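PTS system, lactose-specific IIBC components (Streptococcus pneumoniae, PDB 3NBM) probably relays phosphate to lactose during its uptake, as the IIB domain of the lactose-specific phosphoenolpyruvate-dependent phosphotransferase system. Local coordinates at residues A[33-38]-A[102-107]; A[45-50]-A[68-73]. All coordinates share one frame; numbering follows the deposited sequence.

In the fold
Contact 1 (33-38 with 102-107) and contact 2 (45-50 with 68-73) lie on opposite sides of the chain's centre, their centres about 11 and 13 Å from that of the chain. These centres are 22 Å apart, and the nearest atoms stay about 9 Å apart without touching. The parallel four-stranded sheet relates them: edge strand 37-43 starts within contact 1 and leads into the loop of contact 2. Contact 1 is wholly apolar; contact 2 is bridged largely by water. In this family the phosphate is carried on a cysteine at the end of the first strand, here probably strand 7-13, where the P-loop-like turn begins; this strand's side chains reach both contacts.

Contact 1. Residues A[33-38]-A[102-107]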
# COMPACT_ATOMS: atom_id res chain seq x y z
N THR A 33 13.13 -10.20 6.28
CA THR A 33 13.61 -10.77 5.03
C THR A 33 14.82 -10.01 4.46
O THR A 33 15.49 -10.50 3.55
CB THR A 33 12.46 -10.79 4.00
OG1 THR A 33 11.29 -11.26 4.68
CG2 THR A 33 12.76 -11.70 2.84
N GLU A 34 15.11 -8.83 5.03
CA GLU A 34 16.19 -7.97 4.60
C GLU A 34 16.06 -7.55 3.14
O GLU A 34 17.00 -7.67 2.36
CB GLU A 34 17.55 -8.61 4.84
CG GLU A 34 17.76 -8.91 6.33
CD GLU A 34 18.95 -9.83 6.56
OE1 GLU A 34 19.99 -9.39 7.10
OE2 GLU A 34 18.84 -11.00 6.16
N VAL A 35 14.88 -7.02 2.80
CA VAL A 35 14.57 -6.52 1.46
C VAL A 35 14.33 -5.00 1.56
O VAL A 35 13.86 -4.49 2.62
CB VAL A 35 13.34 -7.27 0.88
CG1 VAL A 35 12.89 -6.69 -0.45
CG2 VAL A 35 13.66 -8.75 0.70
N ARG A 36 14.65 -4.26 0.51
CA ARG A 36 14.60 -2.81 0.54
C ARG A 36 13.22 -2.26 0.18
O ARG A 36 12.95 -1.92 -0.97
CB ARG A 36 15.69 -2.21 -0.34
CG ARG A 36 17.10 -2.63 0.11
CD ARG A 36 18.20 -2.14 -0.83
NE ARG A 36 18.11 -2.76 -2.15
CZ ARG A 36 18.60 -3.96 -2.46
NH1 ARG A 36 19.23 -4.70 -1.55
NH2 ARG A 36 18.45 -4.43 -3.69
N VAL A 37 12.37 -2.21 1.19
CA VAL A 37 11.00 -1.73 1.10
C VAL A 37 10.68 -0.96 2.36
O VAL A 37 11.04 -1.40 3.47
CB VAL A 37 9.97 -2.89 0.98
CG1 VAL A 37 8.57 -2.35 0.98
CG2 VAL A 37 10.21 -3.77 -0.24
N ILE A 38 10.02 0.18 2.20
CA ILE A 38 9.39 0.89 3.32
C ILE A 38 7.93 1.17 2.96
O ILE A 38 7.62 1.57 1.85
CB ILE A 38 10.12 2.23 3.65
CG1 ILE A 38 9.48 2.97 4.82
CG2 ILE A 38 10.19 3.16 2.44
CD1 ILE A 38 9.65 2.35 6.07
N PHE A 102 3.09 -9.85 -1.24
CA PHE A 102 2.05 -9.10 -1.93
C PHE A 102 2.62 -7.83 -2.56
O PHE A 102 2.33 -7.51 -3.71
CB PHE A 102 0.93 -8.77 -0.95
CG PHE A 102 -0.19 -7.97 -1.55
CD1 PHE A 102 -1.28 -8.61 -2.13
CD2 PHE A 102 -0.19 -6.59 -1.49
CE1 PHE A 102 -2.32 -7.86 -2.65
CE2 PHE A 102 -1.23 -5.87 -2.02
CZ PHE A 102 -2.30 -6.52 -2.58
N VAL A 103 3.42 -7.08 -1.80
CA VAL A 103 4.03 -5.86 -2.32
C VAL A 103 4.87 -6.17 -3.56
O VAL A 103 4.71 -5.57 -4.62
CB VAL A 103 4.87 -5.16 -1.24
CG1 VAL A 103 5.83 -4.14 -1.87
CG2 VAL A 103 3.96 -4.52 -0.18
N LEU A 104 5.78 -7.14 -3.43
CA LEU A 104 6.70 -7.40 -4.52
C LEU A 104 5.97 -7.98 -5.74
O LEU A 104 6.36 -7.70 -6.87
CB LEU A 104 7.90 -8.25 -4.03
CG LEU A 104 8.84 -7.44 -3.09
CD1 LEU A 104 9.77 -8.31 -2.30
CD2 LEU A 104 9.62 -6.39 -3.91
N GLU A 105 4.93 -8.79 -5.52
CA GLU A 105 4.23 -9.34 -6.66
C GLU A 105 3.47 -8.25 -7.42
O GLU A 105 3.18 -8.42 -8.61
CB GLU A 105 3.33 -10.53 -6.27
CG GLU A 105 4.15 -11.77 -5.96
CD GLU A 105 3.38 -12.93 -5.34
OE1 GLU A 105 2.17 -12.80 -5.03
OE2 GLU A 105 4.03 -13.99 -5.18
N HIS A 106 3.22 -7.11 -6.77
CA HIS A 106 2.59 -5.96 -7.41
C HIS A 106 3.55 -4.86 -7.82
O HIS A 106 3.11 -3.76 -8.18
CB HIS A 106 1.50 -5.40 -6.51
CG HIS A 106 0.32 -6.30 -6.41
ND1 HIS A 106 0.25 -7.33 -5.51
CD2 HIS A 106 -0.79 -6.37 -7.17
CE1 HIS A 106 -0.89 -7.98 -5.69
NE2 HIS A 106 -1.54 -7.42 -6.69
N TYR A 107 4.84 -5.16 -7.81
CA TYR A 107 5.82 -4.25 -8.31
C TYR A 107 6.95 -5.03 -8.99
O TYR A 107 8.08 -5.08 -8.52
CB TYR A 107 6.37 -3.34 -7.20
CG TYR A 107 6.94 -2.09 -7.80
CD1 TYR A 107 6.11 -1.01 -8.07
CD2 TYR A 107 8.26 -2.01 -8.20
CE1 TYR A 107 6.58 0.13 -8.66
CE2 TYR A 107 8.75 -0.85 -8.80
CZ TYR A 107 7.90 0.21 -9.04
OH TYR A 107 8.38 1.34 -9.66
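Val37 and Val103 form the inner, enclosed half of this contact, their CG1 methyls 4.3 Å apart and both residues buried. Each CG1 is placed by the first torsion: in Val37 it lies anti to the backbone N (chi1 177°), and Val103 adopts a similar setting, so that methyl meets methyl. Around this pair the packing continues into the core, for Val37 also touches Ile26 and Ala30 of helix 18-33, while Val103 rests on Ile26 and on Leu7 and Val9 of strand 7-13. The outer pair is the nearer one but less enclosed. Val35 and Leu104 reach toward each other tip to tip, with Val35 CG1 4.0 Å from Leu104 CD1, yet both are partly exposed and Val35 is modelled in two conformers; a glycerol, probably from the crystallisation liquor, hydrogen-bonds to Val35 O. No hydrogen bond crosses between the segments, so the attraction is purely apolar. Helix 18-33 ends in a Schellman motif with Glu34 at positive phi, after which Val35 points toward helix 96-105. At the end of that second helix, His106 ND1 donates to Phe102 O over 2.8 Å; the acceptor lies in the imidazole plane, and His106 CE1 sits 3.4 Å above one face of the Phe102 ring, toward its rim. The whole is the meeting of a beta-alpha-beta crossover (strand 7-13, helix 18-33, strand 37-43) with the C-terminal helix, which packs beside the crossover helix in this layered alpha/beta fold with a parallel sheet.

Contact 2. Residues A[45-50]-A[68-73]; sequences GAHYDI and REMKVD
Glu69 OE2 accepts a hydrogen bond of 2.6 Å from water 2, which is also bonded to Tyr48 OH; the two side chains are thus joined through solvent rather than directly. A second bridge runs alongside: water 1 donates to Asp73 OD2 over 2.7 Å and binds His47 NE2, whose own distance from Asp73 OD2 is 5.0 Å. Asp73 OD2 also lies near the plane of the Tyr48 ring, 4.0 Å from CE1 at its edge, with carboxylate and ring planes 82° apart. The His47 ring is held in its plane at both ring nitrogens: Gly45 N donates to ND1 over 3.0 Å, nearly straight at 166°, while water 1 meets NE2. As acceptor of the Gly45 N-H, ND1 is probably unprotonated, so that the ring would be neutral. His47 CE1 stands 3.5 Å above one face of the Tyr48 ring, toward its rim. From the helix side comes selenomethionine Met70, its chain bent at chi3 (-95°) to bring CE obliquely toward His47 CD2 and NE2; that approach is very short and depends on one of two modelled conformers, so its closeness is doubtful. Met70 continues inward to Leu12, Ile57, Leu59 and Ile81 on strands 7-13, 56-59 and 80-83, and His47 likewise touches Leu12, so the loop after edge strand 37-43 and helix 67-74 meet over the sheet.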
# COMPACT_ATOMS: atom_id res chain seq x y z
N GLY A 45 -7.15 11.29 0.70
CA GLY A 45 -7.43 12.71 0.73
C GLY A 45 -6.29 13.58 1.22
O GLY A 45 -6.27 14.78 0.94
N ALA A 46 -5.33 12.99 1.94
CA ALA A 46 -4.09 13.67 2.35
C ALA A 46 -2.94 13.33 1.43
O ALA A 46 -1.81 13.75 1.67
CB ALA A 46 -3.71 13.33 3.80
N HIS A 47 -3.23 12.63 0.32
CA HIS A 47 -2.19 12.01 -0.49
C HIS A 47 -1.90 12.72 -1.82
O HIS A 47 -0.98 12.31 -2.53
CB HIS A 47 -2.57 10.57 -0.79
CG HIS A 47 -3.74 10.48 -1.70
ND1 HIS A 47 -5.03 10.78 -1.30
CD2 HIS A 47 -3.79 10.26 -3.03
CE1 HIS A 47 -5.83 10.68 -2.35
NE2 HIS A 47 -5.10 10.38 -3.41
N TYR A 48 -2.68 13.73 -2.21
CA TYR A 48 -2.60 14.22 -3.58
C TYR A 48 -1.25 14.80 -3.94
O TYR A 48 -0.85 14.67 -5.08
CB TYR A 48 -3.72 15.22 -3.85
CG TYR A 48 -5.08 14.60 -3.82
CD1 TYR A 48 -5.47 13.67 -4.75
CD2 TYR A 48 -6.02 15.00 -2.87
CE1 TYR A 48 -6.73 13.13 -4.74
CE2 TYR A 48 -7.30 14.45 -2.84
CZ TYR A 48 -7.64 13.53 -3.78
OH TYR A 48 -8.88 12.96 -3.82
N ASP A 49 -0.55 15.41 -2.99
CA ASP A 49 0.77 15.98 -3.28
C ASP A 49 1.90 15.04 -2.98
O ASP A 49 2.98 15.20 -3.55
CB ASP A 49 1.00 17.27 -2.51
CG ASP A 49 0.14 18.42 -3.00
OD1 ASP A 49 0.02 18.63 -4.23
OD2 ASP A 49 -0.43 19.08 -2.16
N ILE A 50 1.72 14.08 -2.06
CA ILE A 50 2.77 13.16 -1.69
C ILE A 50 2.78 11.89 -2.51
O ILE A 50 3.74 11.13 -2.47
CB ILE A 50 2.75 12.77 -0.19
CG1 ILE A 50 1.44 12.07 0.23
CG2 ILE A 50 3.00 14.01 0.68
CD1 ILE A 50 1.50 11.39 1.59
N ARG A 68 -10.63 3.61 -9.45
CA ARG A 68 -10.57 4.13 -10.81
C ARG A 68 -10.00 5.53 -10.85
O ARG A 68 -9.16 5.84 -11.71
CB ARG A 68 -11.97 4.11 -11.45
N GLU A 69 -10.46 6.41 -9.96
CA GLU A 69 -9.97 7.77 -9.99
C GLU A 69 -8.50 7.82 -9.60
O GLU A 69 -7.75 8.60 -10.19
CB GLU A 69 -10.85 8.73 -9.19
CG GLU A 69 -10.79 8.59 -7.74
CD GLU A 69 -12.00 9.22 -7.04
OE1 GLU A 69 -13.10 8.73 -7.23
OE2 GLU A 69 -11.84 10.17 -6.29
N MSE A 70 -8.08 7.01 -8.63
CA MSE A 70 -6.69 6.97 -8.28
C MSE A 70 -5.82 6.44 -9.44
O MSE A 70 -4.73 6.96 -9.66
CB MSE A 70 -6.50 6.13 -7.03
CG MSE A 70 -5.08 5.97 -6.75
SE MSE A 70 -4.61 5.63 -4.93
CE MSE A 70 -4.27 7.37 -4.43
N LYS A 71 -6.34 5.48 -10.21
CA LYS A 71 -5.58 5.02 -11.40
C LYS A 71 -5.37 6.15 -12.38
O LYS A 71 -4.29 6.28 -12.97
CB LYS A 71 -6.24 3.86 -12.15
CG LYS A 71 -6.12 2.54 -11.45
CD LYS A 71 -4.76 1.91 -11.62
CE LYS A 71 -4.52 1.39 -13.04
NZ LYS A 71 -3.06 1.12 -13.26
N VAL A 72 -6.38 7.00 -12.57
CA VAL A 72 -6.20 8.15 -13.46
C VAL A 72 -5.15 9.08 -12.88
O VAL A 72 -4.24 9.51 -13.59
CB VAL A 72 -7.54 8.87 -13.75
CG1 VAL A 72 -7.27 10.10 -14.62
CG2 VAL A 72 -8.49 7.95 -14.48
N ASP A 73 -5.21 9.36 -11.59
CA ASP A 73 -4.20 10.23 -10.93
C ASP A 73 -2.79 9.65 -11.04
O ASP A 73 -1.80 10.42 -11.20
CB ASP A 73 -4.55 10.42 -9.47
CG ASP A 73 -5.80 11.21 -9.26
OD1 ASP A 73 -6.18 11.97 -10.18
OD2 ASP A 73 -6.40 11.11 -8.16
O HOH W 1 -6.00 9.66 -5.97
O HOH W 2 -9.45 11.07 -5.72